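Gamma-glutamyltranspeptidase (Streptomyces lincolnensis, PDB 6J3A) probably acts as a transferase of the gamma-glutamyltranspeptidase family, as a homologue of LmbA with an Ntn-hydrolase type of fold. Local coordinates at residues G503-Q506 with D507-L511; W115-L118 with L119-H122; A314-E317 with A318-D322; R156-E160 with T161-T165; V87-Y90 with K91-L95. All blocks are in the same frame, centred on the assembly; numbering follows the deposited sequence.

Interaction 1. Residues G503-Q506 with D507-L511; sequences GDQQ and DQWQL
The backbone of Gln-505 turns directly into helix 506-519: Gln-505 O receives Trp-509 N at 2.8 Å, nearly linear at 177°, and also Gln-508 N at 2.9 Å, so two donors grip one carbonyl. Over that turn Gln-505 and Trp-509 lie side by side. Gln-505 CB stands 3.4 Å from the centroid of the six-membered ring of Trp-509, 7° off the ring normal, a CH-pi contact centred on the face. Placing CG of Trp-509 opposite its carbonyl carbon (chi1 -73°) sends the indole back toward Gln-505. The arrangement is the start of a helix that follows strand 493-499, within the layered strand-and-helix fold of Ntn-type enzymes. The extended side chain of Gln-508 carries NE2 back to Asp-504 O at 2.9 Å. The amide approaches from above the carbonyl plane, while its own plane contains the acceptor. A water donates to the same Asp-504 O at 2.7 Å and accepts only weakly from Asp-507 N. Beyond the turn, Asp-504 OD2 accepts from Ser-546 N and OD1 forms a salt bridge with Arg-316, Gln-508 OE1 accepts from Asn-540 N, and Trp-509 NE1 donates to Glu-586.

Interaction 2. Residues W115-L118 with L119-H122; sequences WMLL and LRDH
His-122 N donates to Leu-118 O at 2.9 Å, one of a run of backbone bonds along helix 111-122; Asp-121 N reaches Leu-117 O at the same 2.9 Å, with an N-H...O angle of 163°. Leu-117 and Arg-120 run alongside each other, pointing the same way. The CD2 branch of Leu-117 comes over one face of the guanidinium, 3.6 Å from Arg-120 CZ; its approach to NH2 is closer still and its exact value doubtful. The bend in Arg-120 at chi3 (62°) turns the head toward Asp-121, where NE meets OD1 in a salt bridge of 3.0 Å, entering from above the carboxylate plane. NH2 adds a weak bond to that same OD1. Leu-117 CD2 also lies 3.9 Å from Asp-121 OD2, so one methyl touches both members of the ion pair. Second partners extend the network: Glu-210 bridges to Arg-120 NH1, and Tyr-257 OH bonds to Asp-121 OD2. Met-116 and Leu-119 press on helix 205-217, and Leu-117 and Leu-118 on strand 73-77. Since each charged group has a second polar partner, the ion pair is probably held in orientation from both ends.

Interaction 3. Residues A314-E317 with A318-D322; sequences ADRE and AWYGD
Three backbone bonds carry the last turn of helix 299-319: Ala-318 N to Ala-314 O at 3.0 Å, Trp-319 N to Asp-315 O at 2.8 Å, and Tyr-320 N to Arg-316 O at 2.9 Å. Ring contacts come next. Arg-316 CA sits over one face of the Tyr-320 ring, 3.6 Å from its centroid and 19° off the normal, a CH-pi contact; Arg-316 CG touches CD2 of the same ring at 3.6 Å while the two side chains cross at about a right angle. The motif is a helix C-terminus, Tyr-320 being the first residue to leave helical angles (psi 153°), with its phenol folded back against the preceding turn. The third group is the carboxylate beside the indole: Asp-315 OD1 lies in the plane of the Trp-319 ring at its edge, 3.7 Å from CD1. Both residues hold Gly-355, Asp-315 OD1 through its N and Trp-319 NE1 through its O. Gln-284 likewise joins Asp-315 OD2 to Tyr-320 OH, and Tyr-336 OH also bonds to that OD2.

Interaction 4. Residues R156-E160 with T161-T165; sequences RELFE and TEWTT
Leu-158 and Trp-163 meet with the methyl above the ring: CD2 lies 3.5 Å from the centroid of the six-membered ring, 10° off its normal, in a CH-pi contact to one side of the indole as a whole. Having CG of Leu-158 opposite its backbone N (chi1 -172°) is what aims the isobutyl group along the chain at the indole. Phe-159 approaches the same indole obliquely, its CE1 3.7 Å from Trp-163 CE3. The backbone sets the position of Trp-163, for its N donates to Leu-158 O at 2.7 Å, straight and in the carbonyl plane, a bond spanning five residues where the chain leaves the helix. One residue earlier, Glu-157 O accepts twice from Thr-161, from its N at 3.0 Å and from OG1 at 2.9 Å, the hydroxyl coming from above the carbonyl plane. Within 156-160, Arg-156 NH1 forms a salt bridge with Glu-160 OE2 at 3.0 Å. Trp-163 occupies the N-cap position of helix 164-170, whose Ser-166 and Tyr-170 receive the ring of Phe-159. Trp-163 NE1 donates to Met-234 O, tying the break between helices 156-161 and 164-170 to strand 233-234, while Glu-162 salt-bridges Arg-240 on strand 240-241.

Interaction 5. Residues V87-Y90 with K91-L95; sequences VAHY and KGLGL
The C-terminal end of the short helix 87-92 is where His-89 and Tyr-90 meet Leu-93 and Leu-95. Lys-91 N bonds to Val-87 O at 2.9 Å, and Gly-92 N to Ala-88 O at 2.7 Å, both with the four-residue spacing of an alpha helix. The spacing then tightens: Leu-93 N donates to Tyr-90 O at 3.0 Å and only weakly to His-89 O. Next comes Gly-94 N to Lys-91 O at 2.9 Å, which with the angles of Gly-92 and Leu-93 makes residues 91-94 a type I turn. Gly-94, at positive phi (70°), reverses the chain, and Leu-95 CB packs on Tyr-90 O at 3.5 Å. Side chains add light apolar contacts along the helix. Leu-93 CD1 crosses to His-89 CE1 at 3.9 Å, meeting the imidazole obliquely; the ring lies within range because CG of His-89 stands opposite the backbone N (chi1 -176°). On another side of the helix Val-87 CG1 and Lys-91 CG run alongside each other at 4.1 Å. Tyr-90 OH bonds to Leu-104 O, and the side chains of Leu-93 and Leu-95 both touch Leu-104, joining the turn to that loop.

Interactions 1, 2 and 3 are buried, whereas interactions 4 and 5 are partly buried and lie farthest from the chain centre, 27 and 28 Å. Only interactions 1 and 3 touch: the salt bridge between Asp-504 and Arg-316 ties the loop leading into helix 506-519 to the last turn of helix 299-319. Interaction 2 holds the end of helix 111-122, with centres 27 Å or more from each of the others. The chemistry follows place: a CH-pi contact over an aromatic ring recurs in interactions 1, 3 and 4, interaction 2 combines an ion pair with a methyl, and interaction 5 relies mainly on backbone bonds and sparse apolar touches.

Interaction 1. Residues G503-Q506 with D507-L511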
loop_
_atom_site.group_PDB
_atom_site.type_symbol
_atom_site.label_atom_id
_atom_site.label_comp_id
_atom_site.label_asym_id
_atom_site.label_seq_id
_atom_site.Cartn_x
_atom_site.Cartn_y
_atom_site.Cartn_z
ATOM N N GLY A 503 19.163 -11.799 7.389
ATOM C CA GLY A 503 20.460 -12.392 7.719
ATOM C C GLY A 503 21.285 -12.873 6.538
ATOM O O GLY A 503 21.703 -12.084 5.690
ATOM N N ASP A 504 21.500 -14.185 6.482
ATOM C CA ASP A 504 22.272 -14.805 5.399
ATOM C C ASP A 504 21.496 -14.939 4.095
ATOM O O ASP A 504 22.075 -15.263 3.056
ATOM C CB ASP A 504 22.806 -16.170 5.837
ATOM C CG ASP A 504 23.825 -16.057 6.944
ATOM O OD1 ASP A 504 24.724 -15.194 6.857
ATOM O OD2 ASP A 504 23.717 -16.821 7.918
ATOM N N GLN A 505 20.194 -14.693 4.146
ATOM C CA GLN A 505 19.375 -14.641 2.940
ATOM C C GLN A 505 19.363 -13.264 2.249
ATOM O O GLN A 505 18.974 -13.191 1.081
ATOM C CB GLN A 505 17.942 -15.088 3.246
ATOM C CG GLN A 505 17.817 -16.522 3.753
ATOM C CD GLN A 505 17.990 -16.662 5.265
ATOM O OE1 GLN A 505 17.076 -16.376 6.034
ATOM N NE2 GLN A 505 19.160 -17.121 5.691
ATOM N N GLN A 506 19.799 -12.201 2.940
ATOM C CA GLN A 506 19.703 -10.815 2.431
ATOM C C GLN A 506 20.207 -10.627 1.000
ATOM O O GLN A 506 19.462 -10.158 0.137
ATOM C CB GLN A 506 20.465 -9.839 3.331
ATOM C CG GLN A 506 19.771 -9.485 4.630
ATOM C CD GLN A 506 20.182 -8.131 5.182
ATOM O OE1 GLN A 506 20.250 -7.942 6.403
ATOM N NE2 GLN A 506 20.429 -7.176 4.298
ATOM N N ASP A 507 21.470 -10.983 0.765
ATOM C CA ASP A 507 22.061 -10.878 -0.573
ATOM C C ASP A 507 21.883 -12.130 -1.445
ATOM O O ASP A 507 22.542 -12.250 -2.481
ATOM C CB ASP A 507 23.549 -10.508 -0.500
ATOM C CG ASP A 507 23.790 -9.009 -0.434
ATOM O OD1 ASP A 507 22.942 -8.211 -0.894
ATOM O OD2 ASP A 507 24.867 -8.636 0.076
ATOM N N GLN A 508 21.028 -13.059 -1.031
ATOM C CA GLN A 508 20.518 -14.082 -1.943
ATOM C C GLN A 508 19.224 -13.539 -2.549
ATOM O O GLN A 508 19.041 -13.462 -3.774
ATOM C CB GLN A 508 20.252 -15.398 -1.209
ATOM C CG GLN A 508 21.422 -15.923 -0.389
ATOM C CD GLN A 508 21.181 -17.342 0.108
ATOM O OE1 GLN A 508 20.897 -18.249 -0.687
ATOM N NE2 GLN A 508 21.285 -17.547 1.428
ATOM N N TRP A 509 18.331 -13.138 -1.660
ATOM C CA TRP A 509 17.035 -12.627 -2.054
ATOM C C TRP A 509 17.172 -11.399 -2.940
ATOM O O TRP A 509 16.481 -11.288 -3.950
ATOM C CB TRP A 509 16.205 -12.304 -0.809
ATOM C CG TRP A 509 15.684 -13.512 -0.066
ATOM C CD1 TRP A 509 15.462 -14.780 -0.560
ATOM C CD2 TRP A 509 15.264 -13.538 1.297
ATOM N NE1 TRP A 509 14.964 -15.596 0.434
ATOM C CE2 TRP A 509 14.820 -14.856 1.578
ATOM C CE3 TRP A 509 15.227 -12.571 2.320
ATOM C CZ2 TRP A 509 14.354 -15.230 2.837
ATOM C CZ3 TRP A 509 14.751 -12.937 3.562
ATOM C CH2 TRP A 509 14.327 -14.260 3.815
ATOM N N GLN A 510 18.080 -10.504 -2.565
ATOM C CA GLN A 510 18.350 -9.309 -3.356
ATOM C C GLN A 510 18.916 -9.634 -4.730
ATOM O O GLN A 510 18.535 -8.992 -5.708
ATOM C CB GLN A 510 19.304 -8.361 -2.628
ATOM C CG GLN A 510 18.619 -7.476 -1.619
ATOM C CD GLN A 510 19.598 -6.699 -0.772
ATOM O OE1 GLN A 510 20.229 -7.249 0.151
ATOM N NE2 GLN A 510 19.731 -5.405 -1.066
ATOM N N LEU A 511 19.831 -10.605 -4.806
ATOM C CA LEU A 511 20.343 -11.046 -6.104
ATOM C C LEU A 511 19.204 -11.531 -6.992
ATOM O O LEU A 511 19.130 -11.154 -8.157
ATOM C CB LEU A 511 21.388 -12.157 -5.989
ATOM C CG LEU A 511 21.887 -12.535 -7.403
ATOM C CD1 LEU A 511 23.124 -11.738 -7.770
ATOM C CD2 LEU A 511 22.107 -14.027 -7.570
HETATM O O HOH W 1 23.293 -13.253 1.748
#

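Interaction 2. Residues W115-L118 with L119-H122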
loop_
_atom_site.group_PDB
_atom_site.type_symbol
_atom_site.label_atom_id
_atom_site.label_comp_id
_atom_site.label_asym_id
_atom_site.label_seq_id
_atom_site.Cartn_x
_atom_site.Cartn_y
_atom_site.Cartn_z
ATOM N N TRP A 115 22.867 7.907 11.811
ATOM C CA TRP A 115 21.680 8.702 11.466
ATOM C C TRP A 115 21.882 10.187 11.777
ATOM O O TRP A 115 21.322 11.052 11.094
ATOM C CB TRP A 115 20.434 8.185 12.203
ATOM C CG TRP A 115 19.980 6.820 11.767
ATOM C CD1 TRP A 115 19.859 5.700 12.548
ATOM C CD2 TRP A 115 19.579 6.431 10.449
ATOM N NE1 TRP A 115 19.407 4.638 11.795
ATOM C CE2 TRP A 115 19.233 5.060 10.504
ATOM C CE3 TRP A 115 19.477 7.107 9.228
ATOM C CZ2 TRP A 115 18.791 4.359 9.389
ATOM C CZ3 TRP A 115 19.034 6.405 8.115
ATOM C CH2 TRP A 115 18.699 5.042 8.204
ATOM N N MET A 116 22.671 10.475 12.809
ATOM C CA MET A 116 22.994 11.850 13.160
ATOM C C MET A 116 23.880 12.453 12.093
ATOM O O MET A 116 23.700 13.605 11.730
ATOM C CB MET A 116 23.703 11.935 14.519
ATOM C CG MET A 116 22.824 11.725 15.741
ATOM S SD MET A 116 21.247 12.594 15.724
ATOM C CE MET A 116 20.194 11.293 15.085
ATOM N N LEU A 117 24.845 11.675 11.608
ATOM C CA LEU A 117 25.727 12.142 10.537
ATOM C C LEU A 117 24.936 12.433 9.275
ATOM O O LEU A 117 25.118 13.478 8.648
ATOM C CB LEU A 117 26.831 11.126 10.209
ATOM C CG LEU A 117 28.260 11.419 10.683
ATOM C CD1 LEU A 117 29.206 10.423 10.038
ATOM C CD2 LEU A 117 28.753 12.826 10.374
ATOM N N LEU A 118 24.064 11.496 8.912
ATOM C CA LEU A 118 23.201 11.661 7.748
ATOM C C LEU A 118 22.387 12.946 7.841
ATOM O O LEU A 118 22.415 13.776 6.937
ATOM C CB LEU A 118 22.278 10.454 7.586
ATOM C CG LEU A 118 21.581 10.367 6.220
ATOM C CD1 LEU A 118 22.546 10.094 5.074
ATOM C CD2 LEU A 118 20.521 9.284 6.254
ATOM N N LEU A 119 21.687 13.109 8.950
ATOM C CA LEU A 119 20.908 14.311 9.190
ATOM C C LEU A 119 21.765 15.579 9.101
ATOM O O LEU A 119 21.369 16.552 8.484
ATOM C CB LEU A 119 20.207 14.231 10.555
ATOM C CG LEU A 119 19.027 15.177 10.821
ATOM C CD1 LEU A 119 17.919 15.014 9.789
ATOM C CD2 LEU A 119 18.457 14.950 12.212
ATOM N N ARG A 120 22.952 15.547 9.683
ATOM C CA ARG A 120 23.802 16.733 9.754
ATOM C C ARG A 120 24.355 17.143 8.392
ATOM O O ARG A 120 24.363 18.333 8.057
ATOM C CB ARG A 120 24.959 16.491 10.721
ATOM C CG ARG A 120 25.784 17.736 11.026
ATOM C CD ARG A 120 27.128 17.394 11.629
ATOM N NE ARG A 120 27.947 16.597 10.713
ATOM C CZ ARG A 120 29.237 16.307 10.878
ATOM N NH1 ARG A 120 29.915 16.741 11.938
ATOM N NH2 ARG A 120 29.859 15.572 9.961
ATOM N N ASP A 121 24.831 16.159 7.633
ATOM C CA ASP A 121 25.492 16.402 6.344
ATOM C C ASP A 121 24.521 16.536 5.169
ATOM O O ASP A 121 24.693 17.425 4.334
ATOM C CB ASP A 121 26.523 15.299 6.045
ATOM C CG ASP A 121 27.736 15.354 6.967
ATOM O OD1 ASP A 121 27.854 16.291 7.780
ATOM O OD2 ASP A 121 28.589 14.454 6.880
ATOM N N HIS A 122 23.512 15.669 5.108
ATOM C CA HIS A 122 22.614 15.589 3.939
ATOM C C HIS A 122 21.143 15.949 4.166
ATOM O O HIS A 122 20.378 16.043 3.209
ATOM C CB HIS A 122 22.716 14.193 3.339
ATOM C CG HIS A 122 24.109 13.824 2.951
ATOM N ND1 HIS A 122 24.641 14.138 1.722
ATOM C CD2 HIS A 122 25.097 13.210 3.645
ATOM C CE1 HIS A 122 25.892 13.714 1.666
ATOM N NE2 HIS A 122 26.192 13.146 2.820
#

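Interaction 3. Residues A314-E317 with A318-D322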
loop_
_atom_site.group_PDB
_atom_site.type_symbol
_atom_site.label_atom_id
_atom_site.label_comp_id
_atom_site.label_asym_id
_atom_site.label_seq_id
_atom_site.Cartn_x
_atom_site.Cartn_y
_atom_site.Cartn_z
ATOM N N ALA A 314 31.176 -19.163 0.109
ATOM C CA ALA A 314 32.438 -19.770 0.510
ATOM C C ALA A 314 33.545 -18.739 0.570
ATOM O O ALA A 314 34.335 -18.716 1.513
ATOM C CB ALA A 314 32.810 -20.873 -0.468
ATOM N N ASP A 315 33.588 -17.899 -0.455
ATOM C CA ASP A 315 34.568 -16.817 -0.536
ATOM C C ASP A 315 34.297 -15.776 0.542
ATOM O O ASP A 315 35.229 -15.267 1.145
ATOM C CB ASP A 315 34.574 -16.167 -1.931
ATOM C CG ASP A 315 35.497 -16.886 -2.933
ATOM O OD1 ASP A 315 36.277 -17.793 -2.538
ATOM O OD2 ASP A 315 35.450 -16.512 -4.135
ATOM N N ARG A 316 33.018 -15.481 0.785
ATOM C CA ARG A 316 32.606 -14.626 1.903
ATOM C C ARG A 316 33.177 -15.103 3.251
ATOM O O ARG A 316 33.769 -14.328 4.003
ATOM C CB ARG A 316 31.089 -14.552 1.987
ATOM C CG ARG A 316 30.579 -13.595 3.055
ATOM C CD ARG A 316 29.112 -13.811 3.367
ATOM N NE ARG A 316 28.896 -14.884 4.342
ATOM C CZ ARG A 316 27.756 -15.119 4.990
ATOM N NH1 ARG A 316 27.682 -16.127 5.855
ATOM N NH2 ARG A 316 26.692 -14.347 4.804
ATOM N N GLU A 317 32.983 -16.386 3.534
ATOM C CA GLU A 317 33.460 -16.993 4.775
ATOM C C GLU A 317 34.982 -16.993 4.905
ATOM O O GLU A 317 35.530 -16.687 5.970
ATOM C CB GLU A 317 32.965 -18.438 4.876
ATOM C CG GLU A 317 33.231 -19.085 6.230
ATOM C CD GLU A 317 32.680 -18.258 7.374
ATOM O OE1 GLU A 317 31.493 -17.878 7.309
ATOM O OE2 GLU A 317 33.432 -17.955 8.317
ATOM N N ALA A 318 35.645 -17.379 3.824
ATOM C CA ALA A 318 37.108 -17.439 3.769
ATOM C C ALA A 318 37.788 -16.079 3.826
ATOM O O ALA A 318 38.800 -15.931 4.504
ATOM C CB ALA A 318 37.552 -18.175 2.514
ATOM N N TRP A 319 37.240 -15.103 3.112
ATOM C CA TRP A 319 37.956 -13.855 2.832
ATOM C C TRP A 319 37.397 -12.591 3.485
ATOM O O TRP A 319 38.150 -11.634 3.677
ATOM C CB TRP A 319 38.093 -13.667 1.311
ATOM C CG TRP A 319 38.820 -14.826 0.678
ATOM C CD1 TRP A 319 38.301 -15.772 -0.160
ATOM C CD2 TRP A 319 40.182 -15.181 0.888
ATOM N NE1 TRP A 319 39.266 -16.683 -0.504
ATOM C CE2 TRP A 319 40.430 -16.349 0.135
ATOM C CE3 TRP A 319 41.228 -14.620 1.642
ATOM C CZ2 TRP A 319 41.682 -16.967 0.110
ATOM C CZ3 TRP A 319 42.466 -15.231 1.625
ATOM C CH2 TRP A 319 42.687 -16.395 0.859
ATOM N N TYR A 320 36.109 -12.571 3.843
ATOM C CA TYR A 320 35.477 -11.309 4.289
ATOM C C TYR A 320 35.674 -11.076 5.768
ATOM O O TYR A 320 35.797 -12.013 6.559
ATOM C CB TYR A 320 33.982 -11.241 3.987
ATOM C CG TYR A 320 33.581 -11.164 2.524
ATOM C CD1 TYR A 320 34.373 -11.711 1.501
ATOM C CD2 TYR A 320 32.360 -10.591 2.162
ATOM C CE1 TYR A 320 33.967 -11.670 0.177
ATOM C CE2 TYR A 320 31.949 -10.550 0.836
ATOM C CZ TYR A 320 32.755 -11.095 -0.151
ATOM O OH TYR A 320 32.356 -11.052 -1.468
ATOM N N GLY A 321 35.665 -9.800 6.127
ATOM C CA GLY A 321 35.868 -9.382 7.503
ATOM C C GLY A 321 36.515 -8.018 7.568
ATOM O O GLY A 321 36.693 -7.351 6.547
ATOM N N ASP A 322 36.847 -7.602 8.787
ATOM C CA ASP A 322 37.537 -6.330 9.025
ATOM C C ASP A 322 38.829 -6.469 9.843
ATOM O O ASP A 322 39.425 -5.455 10.211
ATOM C CB ASP A 322 36.592 -5.356 9.731
ATOM C CG ASP A 322 37.020 -3.905 9.590
ATOM O OD1 ASP A 322 37.478 -3.500 8.493
ATOM O OD2 ASP A 322 36.869 -3.157 10.582
HETATM O O HOH W 2 35.015 -14.469 6.968
#

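Interaction 4. Residues R156-E160 with T161-T165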
loop_
_atom_site.group_PDB
_atom_site.type_symbol
_atom_site.label_atom_id
_atom_site.label_comp_id
_atom_site.label_asym_id
_atom_site.label_seq_id
_atom_site.Cartn_x
_atom_site.Cartn_y
_atom_site.Cartn_z
ATOM N N ARG A 156 9.999 -15.323 27.671
ATOM C CA ARG A 156 9.222 -14.922 28.845
ATOM C C ARG A 156 9.966 -15.303 30.117
ATOM O O ARG A 156 10.151 -14.471 31.004
ATOM C CB ARG A 156 7.830 -15.566 28.852
ATOM C CG ARG A 156 7.000 -15.191 30.075
ATOM C CD ARG A 156 5.646 -15.875 30.118
ATOM N NE ARG A 156 4.629 -15.068 29.458
ATOM C CZ ARG A 156 4.083 -13.952 29.948
ATOM N NH1 ARG A 156 4.435 -13.460 31.130
ATOM N NH2 ARG A 156 3.173 -13.307 29.235
ATOM N N GLU A 157 10.378 -16.566 30.186
ATOM C CA GLU A 157 11.106 -17.091 31.336
ATOM C C GLU A 157 12.390 -16.311 31.582
ATOM O O GLU A 157 12.640 -15.869 32.700
ATOM C CB GLU A 157 11.421 -18.572 31.135
ATOM C CG GLU A 157 12.345 -19.140 32.210
ATOM C CD GLU A 157 12.191 -20.632 32.415
ATOM O OE1 GLU A 157 11.661 -21.313 31.509
ATOM O OE2 GLU A 157 12.610 -21.123 33.487
ATOM N N LEU A 158 13.196 -16.161 30.534
ATOM C CA LEU A 158 14.423 -15.367 30.596
ATOM C C LEU A 158 14.197 -13.956 31.159
ATOM O O LEU A 158 14.996 -13.464 31.946
ATOM C CB LEU A 158 15.051 -15.275 29.204
ATOM C CG LEU A 158 16.447 -14.647 29.066
ATOM C CD1 LEU A 158 17.494 -15.404 29.875
ATOM C CD2 LEU A 158 16.877 -14.611 27.606
ATOM N N PHE A 159 13.100 -13.323 30.757
ATOM C CA PHE A 159 12.767 -11.953 31.178
ATOM C C PHE A 159 12.361 -11.886 32.645
ATOM O O PHE A 159 12.840 -11.030 33.402
ATOM C CB PHE A 159 11.608 -11.407 30.325
ATOM C CG PHE A 159 12.024 -10.762 29.024
ATOM C CD1 PHE A 159 13.251 -11.031 28.413
ATOM C CD2 PHE A 159 11.152 -9.895 28.390
ATOM C CE1 PHE A 159 13.600 -10.423 27.217
ATOM C CE2 PHE A 159 11.495 -9.292 27.188
ATOM C CZ PHE A 159 12.724 -9.556 26.604
ATOM N N GLU A 160 11.453 -12.780 33.025
ATOM C CA GLU A 160 10.903 -12.809 34.383
ATOM C C GLU A 160 11.955 -13.143 35.437
ATOM O O GLU A 160 12.074 -12.443 36.443
ATOM C CB GLU A 160 9.738 -13.803 34.464
ATOM C CG GLU A 160 8.499 -13.278 33.763
ATOM C CD GLU A 160 7.348 -14.259 33.707
ATOM O OE1 GLU A 160 7.564 -15.493 33.765
ATOM O OE2 GLU A 160 6.212 -13.771 33.577
ATOM N N THR A 161 12.722 -14.197 35.170
ATOM C CA THR A 161 13.666 -14.765 36.131
ATOM C C THR A 161 15.045 -14.124 36.086
ATOM O O THR A 161 15.777 -14.183 37.064
ATOM C CB THR A 161 13.871 -16.279 35.901
ATOM O OG1 THR A 161 14.622 -16.498 34.698
ATOM C CG2 THR A 161 12.525 -17.029 35.839
ATOM N N GLU A 162 15.396 -13.516 34.958
ATOM C CA GLU A 162 16.787 -13.154 34.685
ATOM C C GLU A 162 16.928 -11.701 34.207
ATOM O O GLU A 162 17.545 -10.901 34.909
ATOM C CB GLU A 162 17.372 -14.173 33.698
ATOM C CG GLU A 162 18.819 -14.574 33.906
ATOM C CD GLU A 162 19.170 -15.114 35.283
ATOM O OE1 GLU A 162 18.950 -16.313 35.558
ATOM O OE2 GLU A 162 19.730 -14.333 36.068
ATOM N N TRP A 163 16.341 -11.357 33.049
ATOM C CA TRP A 163 16.399 -9.975 32.496
ATOM C C TRP A 163 15.179 -9.181 32.915
ATOM O O TRP A 163 14.287 -8.901 32.116
ATOM C CB TRP A 163 16.512 -9.949 30.964
ATOM C CG TRP A 163 17.696 -10.686 30.383
ATOM C CD1 TRP A 163 18.779 -11.189 31.055
ATOM C CD2 TRP A 163 17.914 -10.975 29.004
ATOM N NE1 TRP A 163 19.642 -11.788 30.175
ATOM C CE2 TRP A 163 19.134 -11.675 28.911
ATOM C CE3 TRP A 163 17.191 -10.720 27.836
ATOM C CZ2 TRP A 163 19.651 -12.120 27.693
ATOM C CZ3 TRP A 163 17.697 -11.167 26.629
ATOM C CH2 TRP A 163 18.919 -11.863 26.567
ATOM N N THR A 164 15.151 -8.810 34.183
ATOM C CA THR A 164 13.957 -8.215 34.770
ATOM C C THR A 164 13.675 -6.805 34.259
ATOM O O THR A 164 12.529 -6.360 34.307
ATOM C CB THR A 164 14.022 -8.202 36.306
ATOM O OG1 THR A 164 15.233 -7.574 36.735
ATOM C CG2 THR A 164 13.952 -9.623 36.853
ATOM N N THR A 165 14.700 -6.106 33.781
ATOM C CA THR A 165 14.499 -4.776 33.198
ATOM C C THR A 165 13.726 -4.838 31.879
ATOM O O THR A 165 13.046 -3.880 31.518
ATOM C CB THR A 165 15.829 -4.045 32.957
ATOM O OG1 THR A 165 16.697 -4.874 32.169
ATOM C CG2 THR A 165 16.494 -3.702 34.285
#

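Interaction 5. Residues V87-Y90 with K91-L95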
loop_
_atom_site.group_PDB
_atom_site.type_symbol
_atom_site.label_atom_id
_atom_site.label_comp_id
_atom_site.label_asym_id
_atom_site.label_seq_id
_atom_site.Cartn_x
_atom_site.Cartn_y
_atom_site.Cartn_z
ATOM N N VAL A 87 39.988 -12.364 21.424
ATOM C CA VAL A 87 39.792 -13.808 21.352
ATOM C C VAL A 87 40.283 -14.459 22.637
ATOM O O VAL A 87 39.658 -15.393 23.132
ATOM C CB VAL A 87 40.527 -14.440 20.150
ATOM C CG1 VAL A 87 40.569 -15.968 20.251
ATOM C CG2 VAL A 87 39.848 -14.027 18.849
ATOM N N ALA A 88 41.401 -13.972 23.166
ATOM C CA ALA A 88 41.988 -14.533 24.388
ATOM C C ALA A 88 41.022 -14.413 25.567
ATOM O O ALA A 88 40.712 -15.397 26.245
ATOM C CB ALA A 88 43.309 -13.842 24.707
ATOM N N HIS A 89 40.539 -13.199 25.784
ATOM C CA HIS A 89 39.616 -12.922 26.875
ATOM C C HIS A 89 38.321 -13.749 26.837
ATOM O O HIS A 89 37.844 -14.213 27.870
ATOM C CB HIS A 89 39.269 -11.445 26.897
ATOM C CG HIS A 89 38.398 -11.073 28.045
ATOM N ND1 HIS A 89 37.025 -11.158 27.985
ATOM C CD2 HIS A 89 38.702 -10.662 29.297
ATOM C CE1 HIS A 89 36.519 -10.786 29.144
ATOM N NE2 HIS A 89 37.514 -10.480 29.957
ATOM N N TYR A 90 37.758 -13.915 25.649
ATOM C CA TYR A 90 36.518 -14.685 25.467
ATOM C C TYR A 90 36.794 -16.179 25.669
ATOM O O TYR A 90 36.047 -16.878 26.358
ATOM C CB TYR A 90 35.902 -14.409 24.075
ATOM C CG TYR A 90 35.110 -13.107 23.983
ATOM C CD1 TYR A 90 35.656 -11.894 24.419
ATOM C CD2 TYR A 90 33.810 -13.087 23.456
ATOM C CE1 TYR A 90 34.934 -10.715 24.345
ATOM C CE2 TYR A 90 33.082 -11.902 23.378
ATOM C CZ TYR A 90 33.651 -10.720 23.825
ATOM O OH TYR A 90 32.961 -9.530 23.770
ATOM N N LYS A 91 37.880 -16.653 25.067
ATOM C CA LYS A 91 38.395 -17.998 25.321
ATOM C C LYS A 91 38.616 -18.248 26.813
ATOM O O LYS A 91 38.331 -19.348 27.310
ATOM C CB LYS A 91 39.717 -18.229 24.576
ATOM C CG LYS A 91 39.585 -18.667 23.124
ATOM C CD LYS A 91 38.770 -19.944 23.029
ATOM C CE LYS A 91 39.288 -20.888 21.967
ATOM N NZ LYS A 91 38.360 -22.042 21.835
ATOM N N GLY A 92 39.111 -17.227 27.517
ATOM C CA GLY A 92 39.307 -17.301 28.973
ATOM C C GLY A 92 38.030 -17.553 29.771
ATOM O O GLY A 92 38.078 -18.086 30.881
ATOM N N LEU A 93 36.887 -17.185 29.198
ATOM C CA LEU A 93 35.588 -17.486 29.773
ATOM C C LEU A 93 35.027 -18.846 29.348
ATOM O O LEU A 93 33.848 -19.116 29.566
ATOM C CB LEU A 93 34.618 -16.383 29.390
ATOM C CG LEU A 93 35.056 -14.983 29.823
ATOM C CD1 LEU A 93 34.252 -13.946 29.057
ATOM C CD2 LEU A 93 34.882 -14.807 31.322
ATOM N N GLY A 94 35.859 -19.703 28.761
ATOM C CA GLY A 94 35.452 -21.065 28.401
ATOM C C GLY A 94 34.471 -21.122 27.248
ATOM O O GLY A 94 33.642 -22.025 27.181
ATOM N N LEU A 95 34.581 -20.146 26.349
ATOM C CA LEU A 95 33.697 -20.004 25.206
ATOM C C LEU A 95 34.421 -20.448 23.944
ATOM O O LEU A 95 35.609 -20.180 23.771
ATOM C CB LEU A 95 33.231 -18.546 25.072
ATOM C CG LEU A 95 32.304 -18.014 26.188
ATOM C CD1 LEU A 95 32.150 -16.491 26.143
ATOM C CD2 LEU A 95 30.933 -18.690 26.157
#